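VipE (Legionella pneumophila subsp. pneumophila str. Philadelphia 1, PDB 4QN8) is of unknown molecular function but, as a Legionella effector, probably acts inside host cells, this chain being its helical N-terminal part. Local coordinates at residues Ile62-Phe65 and Val66-Gly70; Thr72-Ser75 and Glu76-His79; Leu108-Glu111 and Met112-Pro116; Gly134-Asp137 and Ile138-Lys142. All blocks are in the same frame, centred on the assembly; numbering follows the deposited sequence.

Contact 1 of 4, residues Ile62-Phe65 and Val66-Gly70; sequences IKDF and VLTIG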
loop_
_atom_site.group_PDB
_atom_site.type_symbol
_atom_site.label_atom_id
_atom_site.label_comp_id
_atom_site.label_asym_id
_atom_site.label_seq_id
_atom_site.Cartn_x
_atom_site.Cartn_y
_atom_site.Cartn_z
ATOM N N ILE A 62 -1.470 5.768 5.170
ATOM C CA ILE A 62 -1.580 4.940 3.969
ATOM C C ILE A 62 -2.702 3.906 4.126
ATOM O O ILE A 62 -3.495 3.684 3.203
ATOM C CB ILE A 62 -0.236 4.234 3.643
ATOM C CG1 ILE A 62 0.897 5.266 3.519
ATOM C CG2 ILE A 62 -0.373 3.389 2.379
ATOM C CD1 ILE A 62 2.260 4.672 3.165
ATOM N N LYS A 63 -2.774 3.275 5.299
ATOM C CA LYS A 63 -3.825 2.305 5.581
ATOM C C LYS A 63 -5.187 2.953 5.405
ATOM O O LYS A 63 -6.097 2.369 4.807
ATOM C CB LYS A 63 -3.705 1.797 7.028
ATOM C CG LYS A 63 -2.661 0.709 7.277
ATOM C CD LYS A 63 -2.699 0.370 8.767
ATOM C CE LYS A 63 -1.707 -0.677 9.189
ATOM N NZ LYS A 63 -1.749 -0.767 10.678
ATOM N N ASP A 64 -5.326 4.165 5.931
ATOM C CA ASP A 64 -6.614 4.854 5.893
ATOM C C ASP A 64 -7.028 5.091 4.441
ATOM O O ASP A 64 -8.196 4.907 4.077
ATOM C CB ASP A 64 -6.538 6.161 6.691
ATOM C CG ASP A 64 -7.900 6.803 6.909
ATOM O OD1 ASP A 64 -8.734 6.221 7.642
ATOM O OD2 ASP A 64 -8.135 7.894 6.351
ATOM N N PHE A 65 -6.062 5.481 3.612
ATOM C CA PHE A 65 -6.321 5.729 2.185
ATOM C C PHE A 65 -6.768 4.459 1.473
ATOM O O PHE A 65 -7.765 4.465 0.748
ATOM C CB PHE A 65 -5.065 6.282 1.514
ATOM C CG PHE A 65 -5.220 6.554 0.042
ATOM C CD1 PHE A 65 -5.716 7.767 -0.403
ATOM C CD2 PHE A 65 -4.822 5.604 -0.894
ATOM C CE1 PHE A 65 -5.832 8.035 -1.774
ATOM C CE2 PHE A 65 -4.948 5.852 -2.254
ATOM C CZ PHE A 65 -5.455 7.074 -2.692
ATOM N N VAL A 66 -6.043 3.366 1.680
ATOM C CA VAL A 66 -6.407 2.107 1.042
ATOM C C VAL A 66 -7.745 1.607 1.583
ATOM O O VAL A 66 -8.587 1.119 0.825
ATOM C CB VAL A 66 -5.298 1.062 1.228
ATOM C CG1 VAL A 66 -5.740 -0.299 0.682
ATOM C CG2 VAL A 66 -4.028 1.550 0.530
ATOM N N LEU A 67 -7.968 1.778 2.885
ATOM C CA LEU A 67 -9.232 1.353 3.509
ATOM C C LEU A 67 -10.431 2.054 2.874
ATOM O O LEU A 67 -11.566 1.546 2.889
ATOM C CB LEU A 67 -9.203 1.671 5.006
ATOM C CG LEU A 67 -10.279 1.093 5.916
ATOM C CD1 LEU A 67 -10.185 -0.427 5.904
ATOM C CD2 LEU A 67 -10.087 1.613 7.325
ATOM N N THR A 68 -10.166 3.219 2.300
ATOM C CA THR A 68 -11.196 4.073 1.720
ATOM C C THR A 68 -11.407 3.810 0.228
ATOM O O THR A 68 -12.550 3.708 -0.239
ATOM C CB THR A 68 -10.846 5.580 1.957
ATOM O OG1 THR A 68 -10.674 5.808 3.362
ATOM C CG2 THR A 68 -11.945 6.491 1.439
ATOM N N ILE A 69 -10.312 3.698 -0.524
ATOM C CA ILE A 69 -10.408 3.466 -1.963
ATOM C C ILE A 69 -10.590 1.982 -2.323
ATOM O O ILE A 69 -11.305 1.637 -3.279
ATOM C CB ILE A 69 -9.189 4.075 -2.723
ATOM C CG1 ILE A 69 -9.407 4.045 -4.239
ATOM C CG2 ILE A 69 -7.906 3.340 -2.398
ATOM C CD1 ILE A 69 -10.481 4.989 -4.720
ATOM N N GLY A 70 -9.966 1.115 -1.535
ATOM C CA GLY A 70 -9.989 -0.320 -1.764
ATOM C C GLY A 70 -11.367 -0.909 -1.987
ATOM O O GLY A 70 -11.559 -1.681 -2.926
#

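Contact 2 of 4, residues Thr72-Ser75 and Glu76-His79; sequences TLDS and EILH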
loop_
_atom_site.group_PDB
_atom_site.type_symbol
_atom_site.label_atom_id
_atom_site.label_comp_id
_atom_site.label_asym_id
_atom_site.label_seq_id
_atom_site.Cartn_x
_atom_site.Cartn_y
_atom_site.Cartn_z
ATOM N N THR A 72 -13.875 0.318 -3.227
ATOM C CA THR A 72 -14.478 0.749 -4.485
ATOM C C THR A 72 -13.938 -0.019 -5.698
ATOM O O THR A 72 -14.444 0.144 -6.814
ATOM C CB THR A 72 -14.335 2.263 -4.711
ATOM O OG1 THR A 72 -13.022 2.569 -5.190
ATOM C CG2 THR A 72 -14.598 3.011 -3.416
ATOM N N LEU A 73 -12.934 -0.864 -5.473
ATOM C CA LEU A 73 -12.237 -1.538 -6.572
ATOM C C LEU A 73 -12.753 -2.949 -6.860
ATOM O O LEU A 73 -12.873 -3.779 -5.960
ATOM C CB LEU A 73 -10.733 -1.628 -6.291
ATOM C CG LEU A 73 -10.031 -0.304 -6.008
ATOM C CD1 LEU A 73 -8.540 -0.582 -5.760
ATOM C CD2 LEU A 73 -10.225 0.635 -7.178
ATOM N N ASP A 74 -13.043 -3.196 -8.133
ATOM C CA ASP A 74 -13.262 -4.534 -8.666
ATOM C C ASP A 74 -11.987 -5.356 -8.384
ATOM O O ASP A 74 -10.876 -4.796 -8.381
ATOM C CB ASP A 74 -13.584 -4.383 -10.163
ATOM C CG ASP A 74 -13.330 -5.632 -10.966
ATOM O OD1 ASP A 74 -12.157 -5.863 -11.348
ATOM O OD2 ASP A 74 -14.300 -6.359 -11.266
ATOM N N SER A 75 -12.119 -6.653 -8.096
ATOM C CA SER A 75 -10.934 -7.422 -7.653
ATOM C C SER A 75 -9.824 -7.473 -8.699
ATOM O O SER A 75 -8.636 -7.385 -8.364
ATOM C CB SER A 75 -11.294 -8.833 -7.188
ATOM O OG SER A 75 -11.913 -9.609 -8.212
ATOM N N GLU A 76 -10.204 -7.628 -9.963
ATOM C CA GLU A 76 -9.210 -7.628 -11.036
ATOM C C GLU A 76 -8.606 -6.245 -11.281
ATOM O O GLU A 76 -7.425 -6.147 -11.605
ATOM C CB GLU A 76 -9.764 -8.238 -12.331
ATOM C CG GLU A 76 -9.931 -9.762 -12.285
ATOM C CD GLU A 76 -8.621 -10.543 -12.399
ATOM O OE1 GLU A 76 -7.533 -9.937 -12.291
ATOM O OE2 GLU A 76 -8.686 -11.780 -12.596
ATOM N N ILE A 77 -9.394 -5.178 -11.116
ATOM C CA ILE A 77 -8.822 -3.819 -11.160
ATOM C C ILE A 77 -7.801 -3.616 -10.037
ATOM O O ILE A 77 -6.708 -3.076 -10.256
ATOM C CB ILE A 77 -9.899 -2.706 -11.100
ATOM C CG1 ILE A 77 -10.772 -2.723 -12.362
ATOM C CG2 ILE A 77 -9.237 -1.335 -10.961
ATOM C CD1 ILE A 77 -10.144 -2.027 -13.555
ATOM N N LEU A 78 -8.153 -4.055 -8.832
ATOM C CA LEU A 78 -7.224 -4.031 -7.716
ATOM C C LEU A 78 -5.962 -4.841 -8.007
ATOM O O LEU A 78 -4.852 -4.396 -7.688
ATOM C CB LEU A 78 -7.926 -4.556 -6.462
ATOM C CG LEU A 78 -7.065 -4.931 -5.268
ATOM C CD1 LEU A 78 -6.439 -3.691 -4.630
ATOM C CD2 LEU A 78 -7.962 -5.679 -4.279
ATOM N N HIS A 79 -6.112 -6.006 -8.625
ATOM C CA HIS A 79 -4.929 -6.833 -8.895
ATOM C C HIS A 79 -3.996 -6.121 -9.869
ATOM O O HIS A 79 -2.777 -6.101 -9.694
ATOM C CB HIS A 79 -5.316 -8.194 -9.458
ATOM C CG HIS A 79 -4.148 -9.103 -9.636
ATOM N ND1 HIS A 79 -3.574 -9.777 -8.579
ATOM C CD2 HIS A 79 -3.417 -9.417 -10.731
ATOM C CE1 HIS A 79 -2.548 -10.487 -9.022
ATOM N NE2 HIS A 79 -2.428 -10.281 -10.321
#

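Contact 3 of 4, residues Leu108-Glu111 and Met112-Pro116; sequences LAFE and MAHYP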
loop_
_atom_site.group_PDB
_atom_site.type_symbol
_atom_site.label_atom_id
_atom_site.label_comp_id
_atom_site.label_asym_id
_atom_site.label_seq_id
_atom_site.Cartn_x
_atom_site.Cartn_y
_atom_site.Cartn_z
ATOM N N LEU A 108 -0.917 -4.316 -1.704
ATOM C CA LEU A 108 -0.663 -5.762 -1.710
ATOM C C LEU A 108 -1.299 -6.426 -0.491
ATOM O O LEU A 108 -1.941 -7.474 -0.605
ATOM C CB LEU A 108 0.846 -6.059 -1.762
ATOM C CG LEU A 108 1.321 -7.518 -1.686
ATOM C CD1 LEU A 108 0.720 -8.356 -2.802
ATOM C CD2 LEU A 108 2.845 -7.563 -1.794
ATOM N N ALA A 109 -1.116 -5.814 0.679
ATOM C CA ALA A 109 -1.718 -6.321 1.916
ATOM C C ALA A 109 -3.244 -6.357 1.851
ATOM O O ALA A 109 -3.872 -7.266 2.391
ATOM C CB ALA A 109 -1.264 -5.498 3.109
ATOM N N PHE A 110 -3.839 -5.364 1.210
ATOM C CA PHE A 110 -5.291 -5.303 1.121
ATOM C C PHE A 110 -5.779 -6.417 0.214
ATOM O O PHE A 110 -6.782 -7.088 0.498
ATOM C CB PHE A 110 -5.706 -3.946 0.569
ATOM C CG PHE A 110 -7.185 -3.744 0.500
ATOM C CD1 PHE A 110 -7.885 -3.274 1.604
ATOM C CD2 PHE A 110 -7.876 -4.016 -0.668
ATOM C CE1 PHE A 110 -9.257 -3.072 1.539
ATOM C CE2 PHE A 110 -9.251 -3.810 -0.746
ATOM C CZ PHE A 110 -9.942 -3.338 0.362
ATOM N N GLU A 111 -5.072 -6.617 -0.891
ATOM C CA GLU A 111 -5.435 -7.705 -1.782
ATOM C C GLU A 111 -5.233 -9.047 -1.096
ATOM O O GLU A 111 -6.030 -9.972 -1.303
ATOM C CB GLU A 111 -4.685 -7.653 -3.126
ATOM C CG GLU A 111 -5.355 -8.555 -4.177
ATOM C CD GLU A 111 -4.574 -8.646 -5.476
ATOM O OE1 GLU A 111 -3.655 -7.820 -5.684
ATOM O OE2 GLU A 111 -4.898 -9.533 -6.308
HETATM N N MSE A 112 -4.189 -9.186 -0.278
HETATM C CA MSE A 112 -3.994 -10.455 0.413
HETATM C C MSE A 112 -5.044 -10.676 1.493
HETATM O O MSE A 112 -5.386 -11.829 1.818
HETATM C CB MSE A 112 -2.591 -10.546 1.003
HETATM C CG MSE A 112 -1.522 -10.538 -0.066
HETATM SE SE MSE A 112 0.232 -10.383 0.717
HETATM C CE MSE A 112 0.435 -12.197 1.386
ATOM N N ALA A 113 -5.575 -9.588 2.035
ATOM C CA ALA A 113 -6.563 -9.712 3.102
ATOM C C ALA A 113 -7.877 -10.245 2.564
ATOM O O ALA A 113 -8.582 -11.005 3.239
ATOM C CB ALA A 113 -6.779 -8.377 3.774
ATOM N N HIS A 114 -8.211 -9.852 1.343
ATOM C CA HIS A 114 -9.563 -10.105 0.846
ATOM C C HIS A 114 -9.586 -11.065 -0.321
ATOM O O HIS A 114 -10.558 -11.790 -0.516
ATOM C CB HIS A 114 -10.246 -8.780 0.483
ATOM C CG HIS A 114 -10.388 -7.853 1.649
ATOM N ND1 HIS A 114 -11.156 -8.158 2.746
ATOM C CD2 HIS A 114 -9.833 -6.640 1.907
ATOM C CE1 HIS A 114 -11.075 -7.177 3.633
ATOM N NE2 HIS A 114 -10.278 -6.245 3.139
ATOM N N TYR A 115 -8.509 -11.073 -1.100
ATOM C CA TYR A 115 -8.431 -11.960 -2.252
ATOM C C TYR A 115 -7.089 -12.685 -2.264
ATOM O O TYR A 115 -6.305 -12.513 -3.193
ATOM C CB TYR A 115 -8.601 -11.160 -3.540
ATOM C CG TYR A 115 -9.835 -10.286 -3.558
ATOM C CD1 TYR A 115 -11.096 -10.836 -3.761
ATOM C CD2 TYR A 115 -9.740 -8.921 -3.341
ATOM C CE1 TYR A 115 -12.214 -10.048 -3.759
ATOM C CE2 TYR A 115 -10.873 -8.114 -3.355
ATOM C CZ TYR A 115 -12.096 -8.685 -3.557
ATOM O OH TYR A 115 -13.240 -7.906 -3.566
ATOM N N PRO A 116 -6.828 -13.509 -1.240
ATOM C CA PRO A 116 -5.473 -14.070 -1.097
ATOM C C PRO A 116 -5.015 -14.981 -2.237
ATOM O O PRO A 116 -3.822 -14.970 -2.548
ATOM C CB PRO A 116 -5.554 -14.867 0.212
ATOM C CG PRO A 116 -6.996 -15.120 0.430
ATOM C CD PRO A 116 -7.708 -13.917 -0.130
#

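Contact 4 of 4, residues Gly134-Asp137 and Ile138-Lys142; sequences GEND and IDNLK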
loop_
_atom_site.group_PDB
_atom_site.type_symbol
_atom_site.label_atom_id
_atom_site.label_comp_id
_atom_site.label_asym_id
_atom_site.label_seq_id
_atom_site.Cartn_x
_atom_site.Cartn_y
_atom_site.Cartn_z
ATOM N N GLY A 134 15.203 -15.470 -2.252
ATOM C CA GLY A 134 15.203 -16.772 -1.611
ATOM C C GLY A 134 13.885 -17.123 -0.950
ATOM O O GLY A 134 13.122 -16.233 -0.558
ATOM N N GLU A 135 13.623 -18.423 -0.824
ATOM C CA GLU A 135 12.417 -18.916 -0.161
ATOM C C GLU A 135 12.184 -18.204 1.161
ATOM O O GLU A 135 11.074 -17.768 1.463
ATOM C CB GLU A 135 12.555 -20.403 0.141
ATOM C CG GLU A 135 12.206 -21.346 -0.979
ATOM C CD GLU A 135 12.083 -22.770 -0.471
ATOM O OE1 GLU A 135 13.132 -23.417 -0.240
ATOM O OE2 GLU A 135 10.938 -23.233 -0.277
ATOM N N ASN A 136 13.242 -18.102 1.956
ATOM C CA ASN A 136 13.147 -17.487 3.269
ATOM C C ASN A 136 12.902 -15.971 3.213
ATOM O O ASN A 136 12.232 -15.393 4.093
ATOM C CB ASN A 136 14.396 -17.809 4.078
ATOM C CG ASN A 136 14.182 -17.635 5.550
ATOM O OD1 ASN A 136 13.524 -18.456 6.192
ATOM N ND2 ASN A 136 14.730 -16.560 6.104
ATOM N N ASP A 137 13.431 -15.322 2.177
ATOM C CA ASP A 137 13.149 -13.910 1.962
ATOM C C ASP A 137 11.647 -13.723 1.748
ATOM O O ASP A 137 11.035 -12.798 2.285
ATOM C CB ASP A 137 13.909 -13.376 0.732
ATOM C CG ASP A 137 15.410 -13.511 0.862
ATOM O OD1 ASP A 137 15.944 -13.231 1.959
ATOM O OD2 ASP A 137 16.057 -13.906 -0.136
ATOM N N ILE A 138 11.056 -14.609 0.951
ATOM C CA ILE A 138 9.626 -14.515 0.652
ATOM C C ILE A 138 8.836 -14.841 1.907
ATOM O O ILE A 138 7.835 -14.199 2.202
ATOM C CB ILE A 138 9.235 -15.493 -0.471
ATOM C CG1 ILE A 138 9.802 -15.009 -1.810
ATOM C CG2 ILE A 138 7.711 -15.677 -0.556
ATOM C CD1 ILE A 138 9.270 -13.656 -2.240
ATOM N N ASP A 139 9.290 -15.851 2.650
ATOM C CA ASP A 139 8.629 -16.245 3.900
ATOM C C ASP A 139 8.517 -15.086 4.891
ATOM O O ASP A 139 7.455 -14.863 5.467
ATOM C CB ASP A 139 9.385 -17.388 4.565
ATOM C CG ASP A 139 9.116 -18.740 3.911
ATOM O OD1 ASP A 139 8.550 -18.773 2.799
ATOM O OD2 ASP A 139 9.473 -19.771 4.518
ATOM N N ASN A 140 9.619 -14.371 5.109
ATOM C CA ASN A 140 9.598 -13.217 6.011
ATOM C C ASN A 140 8.785 -12.059 5.448
ATOM O O ASN A 140 8.140 -11.317 6.205
ATOM C CB ASN A 140 11.017 -12.752 6.367
ATOM C CG ASN A 140 11.711 -13.687 7.335
ATOM O OD1 ASN A 140 11.094 -14.214 8.266
ATOM N ND2 ASN A 140 13.006 -13.893 7.123
ATOM N N LEU A 141 8.827 -11.878 4.127
ATOM C CA LEU A 141 8.013 -10.844 3.481
ATOM C C LEU A 141 6.548 -11.068 3.837
ATOM O O LEU A 141 5.834 -10.127 4.208
ATOM C CB LEU A 141 8.211 -10.842 1.957
ATOM C CG LEU A 141 7.329 -9.890 1.132
ATOM C CD1 LEU A 141 7.473 -8.461 1.665
ATOM C CD2 LEU A 141 7.678 -9.942 -0.362
ATOM N N LYS A 142 6.101 -12.319 3.758
ATOM C CA LYS A 142 4.713 -12.637 4.074
ATOM C C LYS A 142 4.402 -12.617 5.570
ATOM O O LYS A 142 3.414 -12.000 6.001
ATOM C CB LYS A 142 4.323 -13.998 3.481
ATOM C CG LYS A 142 4.262 -14.013 1.963
ATOM C CD LYS A 142 3.920 -15.409 1.471
ATOM C CE LYS A 142 3.801 -15.448 -0.046
ATOM N NZ LYS A 142 3.547 -16.848 -0.509
#

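Contact 1 of 4, residues Ile62-Phe65 and Val66-Gly70
Ile62 O accepts the N-H of Val66 at 3.0 Å. The same two residues meet more loosely through their methyls, Ile62 CG2 to Val66 CG2 at 4.5 Å. Lys63 O takes the N-H of Leu67 at 2.7 Å, while the long Lys63 side chain runs off to a cation-pi contact with Phe152.

These bonds belong to the last turns of helix 58-69, where each carbonyl reaches the N-H four residues on. At Asp64 the pattern changes. Thr68 OG1 bonds Asp64 O at 2.7 Å, and Thr68 N adds only a weak bond to the same oxygen. The hydroxyl can fold back because OG1 sits beside the backbone N and anti to the carbonyl carbon (chi1 -56°). The carboxylate of Asp64 looks elsewhere: OD2 bonds Thr8 OG1 and Leu5 N, which ties this helix to the N-terminal part of the chain.

Phe65 O is gripped twice. Phe65 O accepts Ile69 N at 2.9 Å. Thr68 N also bonds Phe65 O, at 3.1 Å and from above the carbonyl plane. The Phe65 ring lies side by side with Ile69, Phe65 CE2 to Ile69 CG2 at 3.9 Å. It meets Phe38 in a T-shaped pair and packs on Leu11 and Ile12 of helix 6-20.

Contact 2 of 4, residues Thr72-Ser75 and Glu76-His79
The carboxylate of Asp74 is the flat group at this helix start. Its OD1 accepts the N-H of Ile77 at 2.9 Å on the anti lone pair, with a bond angle of 157°. Asp74 OD1 also lies 3.6 Å from Ile77 CG1, and Asp74 CB rests against the same carbon at 3.9 Å. CG stands anti to the backbone N (chi1 158°), which swings OD1 over the first turn. The other flat group, the His79 ring, stacks on His122, and its polar end turns to Glu111. His79 N is held by Ser75 O at 2.9 Å.

The main chain of Asp74 takes part too: Asp74 O receives Leu78 N at 2.9 Å. Just before it, Leu73 reaches forward to Leu78. The two side chains cross at about a right angle, CD1 of Leu73 to CD1 of Leu78 at 3.9 Å. Both rest on Phe107 of helix 103-114.

Asp74 is thus the N-cap of helix 75-88. The pairing of Leu73, one residue before the cap, with Leu78, four after it, is a hydrophobic staple.

Contact 3 of 4, residues Leu108-Glu111 and Met112-Pro116
With chi1 at -177°, Phe110 swings its ring toward the next turn, and His114 CG lies beside its own backbone N (chi1 -61°). These torsions turn the two rings toward each other one turn apart. The result is a T-shaped (edge-to-face) pair at the C-terminal end of helix 103-114, with the edge of His114 on the face of Phe110. His114 CD2 lies over the centre of the Phe110 ring, 3.6 Å above its plane. The centroids are 4.7 Å apart and the planes meet at 65°. The same His114 CD2 is 3.4 Å from Phe110 O, close against the backbone. Phe110 also meets Phe153 edge-to-face, so the pair sits beside helix 135-154.

On another side of the helix, Leu108 CG faces SE of Met112, a selenomethionine. Met112 has two conformers, so the exact fit here is doubtful. It packs on Leu146 and Ile150.

The buried side chain of Glu111 is extended. Its carboxylate is shared between two histidines: OE2 bonds His79 ND1 and OE1 bonds His122 NE2. The two bonds fix its rotation.

The backbone bonds run on to the helix end. Leu108 O accepts Met112 N at 2.8 Å. Glu111 O accepts Tyr115 N at 2.7 Å and takes a weak second bond from His114 N. Tyr115 is the first residue to leave helical geometry, and it is also the N-cap of helix 116-119. His114 CB lies 3.8 Å above one face of the Tyr115 ring, offset toward the rim.

Contact 4 of 4, residues Gly134-Asp137 and Ile138-Lys142
Asn140 leans back along the helix over Asn136. Asn140 CB is 3.7 Å from Asn136 O, and Asn140 CG keeps the same 3.7 Å from that oxygen. At the tip, Asn140 ND2 lies 3.5 Å from Asn136 O, at an angle too poor for a hydrogen bond. Asn140 ND2 is also 3.3 Å from Asn136 ND2. These are two donors, so no bond joins them as modelled. The amide planes are nearly perpendicular, 84° apart. CG sits beside the backbone N (chi1 -74°), which keeps the side chain near the preceding turn. The backbone does the real holding: Asn136 O accepts Asn140 N at 3.0 Å.

The helix begins just before this. Gly134 is the N-cap, and Gly134 O accepts Ile138 N at 3.0 Å. Asp137, three residues after the cap, turns its carboxylate back, and OD2 takes the N-H of Gly134 at 2.8 Å (145°). This is one half of a capping box. Glycine has no side chain to supply the other half. Glu135 O accepts Asp139 N. Asp139 OD1 lies 3.0 Å from Glu135 O, but both are acceptors and no hydrogen bond joins them.

The polar side chains here lie largely at the surface, while Ile138 and Leu141 pack on Val128 and Phe132. Lys142 forms a salt bridge with Glu120. The first turns of helix 135-154 are thus set against the short helix 126-131.

How the contacts relate
The four contacts follow one another along an all-helical chain. Contacts 1 and 3 lie toward the C-terminal ends of helices 58-69 and 103-114. Contacts 2 and 4 lie at the N-terminal starts of helices 75-88 and 135-154. Contact 3 is the most central of the four in its packing. Its centre is about 13 Å from that of contact 1, 11 Å from contact 2 and 17 Å from contact 4. It packs on contacts 1 and 2, and reaches contact 4 only through a loose, doubtful touch of Met112 on Lys142. Contact 4 is remote from the first two, with centres about 25 and 26 Å away. Helix 103-114 therefore joins the other three helices into one bundle.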